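Side-chain contact in probable sugar ABC transporter, sugar-binding protein (Streptococcus pneumoniae, PDB 2W7Y), which binds the blood group A-trisaccharide and, as the solute-binding component of a probable sugar ABC transporter, presumably delivers such glycans for uptake: residues A[411-414]-A[415-418]. Residues are numbered along the deposited sequence; the frame is centred on the assembly and turned at random.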
loop_
_atom_site.group_PDB
_atom_site.type_symbol
_atom_site.label_atom_id
_atom_site.label_comp_id
_atom_site.label_asym_id
_atom_site.label_seq_id
_atom_site.Cartn_x
_atom_site.Cartn_y
_atom_site.Cartn_z
ATOM N N ASN A 411 -12.604 -24.235 11.840
ATOM C CA ASN A 411 -13.469 -24.425 13.009
ATOM C C ASN A 411 -14.056 -23.124 13.572
ATOM O O ASN A 411 -14.693 -23.123 14.627
ATOM C CB ASN A 411 -12.696 -25.170 14.104
ATOM C CG ASN A 411 -11.405 -24.469 14.481
ATOM O OD1 ASN A 411 -11.409 -23.492 15.232
ATOM N ND2 ASN A 411 -10.289 -24.963 13.955
ATOM N N VAL A 412 -13.841 -22.022 12.865
ATOM C CA VAL A 412 -14.311 -20.721 13.315
ATOM C C VAL A 412 -15.672 -20.432 12.694
ATOM O O VAL A 412 -15.848 -20.549 11.479
ATOM C CB VAL A 412 -13.291 -19.593 12.975
ATOM C CG1 VAL A 412 -13.838 -18.223 13.344
ATOM C CG2 VAL A 412 -11.978 -19.828 13.693
ATOM N N ASP A 413 -16.636 -20.083 13.542
ATOM C CA ASP A 413 -17.946 -19.630 13.084
ATOM C C ASP A 413 -17.833 -18.170 12.657
ATOM O O ASP A 413 -17.390 -17.324 13.441
ATOM C CB ASP A 413 -18.991 -19.790 14.191
ATOM C CG ASP A 413 -20.359 -19.277 13.784
ATOM O OD1 ASP A 413 -21.016 -19.915 12.935
ATOM O OD2 ASP A 413 -20.787 -18.238 14.323
ATOM N N VAL A 414 -18.227 -17.886 11.414
ATOM C CA VAL A 414 -18.094 -16.541 10.830
ATOM C C VAL A 414 -18.921 -15.486 11.575
ATOM O O VAL A 414 -18.418 -14.405 11.877
ATOM C CB VAL A 414 -18.432 -16.525 9.306
ATOM C CG1 VAL A 414 -18.331 -15.115 8.736
ATOM C CG2 VAL A 414 -17.507 -17.462 8.537
ATOM N N ASP A 415 -20.178 -15.813 11.874
ATOM C CA ASP A 415 -21.090 -14.892 12.556
ATOM C C ASP A 415 -20.539 -14.340 13.873
ATOM O O ASP A 415 -20.510 -13.123 14.077
ATOM C CB ASP A 415 -22.455 -15.550 12.789
ATOM C CG ASP A 415 -23.367 -15.460 11.575
ATOM O OD1 ASP A 415 -23.134 -14.597 10.703
ATOM O OD2 ASP A 415 -24.329 -16.252 11.496
ATOM N N GLN A 416 -20.097 -15.234 14.755
ATOM C CA GLN A 416 -19.579 -14.824 16.059
ATOM C C GLN A 416 -18.149 -14.294 15.987
ATOM O O GLN A 416 -17.706 -13.583 16.891
ATOM C CB GLN A 416 -19.719 -15.945 17.102
ATOM C CG GLN A 416 -18.965 -17.225 16.779
ATOM C CD GLN A 416 -19.262 -18.356 17.752
ATOM O OE1 GLN A 416 -18.393 -18.806 18.454
ATOM N NE2 GLN A 416 -20.479 -18.795 17.776
ATOM N N LYS A 417 -17.436 -14.636 14.914
ATOM C CA LYS A 417 -16.132 -14.038 14.635
ATOM C C LYS A 417 -16.276 -12.572 14.226
ATOM O O LYS A 417 -15.504 -11.724 14.682
ATOM C CB LYS A 417 -15.372 -14.820 13.559
ATOM C CG LYS A 417 -13.928 -14.359 13.351
ATOM C CD LYS A 417 -13.067 -14.620 14.579
ATOM C CE LYS A 417 -11.684 -14.020 14.427
ATOM N NZ LYS A 417 -10.810 -14.383 15.579
ATOM N N VAL A 418 -17.261 -12.288 13.371
ATOM C CA VAL A 418 -17.591 -10.916 12.982
ATOM C C VAL A 418 -17.895 -10.083 14.233
ATOM O O VAL A 418 -17.349 -8.989 14.403
ATOM C CB VAL A 418 -18.784 -10.863 11.981
ATOM C CG1 VAL A 418 -19.387 -9.463 11.906
ATOM C CG2 VAL A 418 -18.350 -11.322 10.601
#
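The carboxylate of Asp413 has the side-chain amide of Gln416 toward one face and the backbone N of Gln416 displaced toward the other, at the start of helix 414-427. Carboxylate and amide planes are 76° apart, and the two side chains cross at about a right angle. CG of Gln416, close to the carboxylate plane, lies 3.2 Å from Asp413 OD2 and also packs on Asp413 CB, so the aliphatic part of the glutamine covers both the acid and its stem. A chi1 of 61° folds the glutamine chain back across Asp413, leaving NE2 of Gln416 3.5 Å from Asp413 OD2. OD2 of Asp413 also takes the backbone N-H of Gln416 (OD2 to N 3.1 Å), the N-cap bond of the helix; the donor reaches it on the anti side, 31° out of the carboxylate plane. The Asp413 side chain swings away from its own N, toward the first turn, where a negative group probably also gains from the helix dipole.

The next rungs are main-chain bonds: Lys417 N to Asp413 O at 3.1 Å and a straighter one from Val418 N to Val414 O at 2.8 Å. On another side of the turn, the CG1 methyl of Val412 rests on the stem of Lys417, 3.7 Å from Lys417 CB. The lysine chain bends at chi2 and carries its ammonium on to a salt bridge with Glu406, at the end of helix 394-406. Val414 CG1 and Val418 CG2, one helical turn apart, make a looser apolar pair at 4.2 Å.

The cap lies at the surface, where the loop after helix 394-406 runs into helix 414-427, the last helix of the chain. Helix 237-252 borders it: Val414 and Val418 both touch Lys244, which forms a salt bridge with Asp415, while Gln251 hydrogen-bonds the carbonyl of Val412.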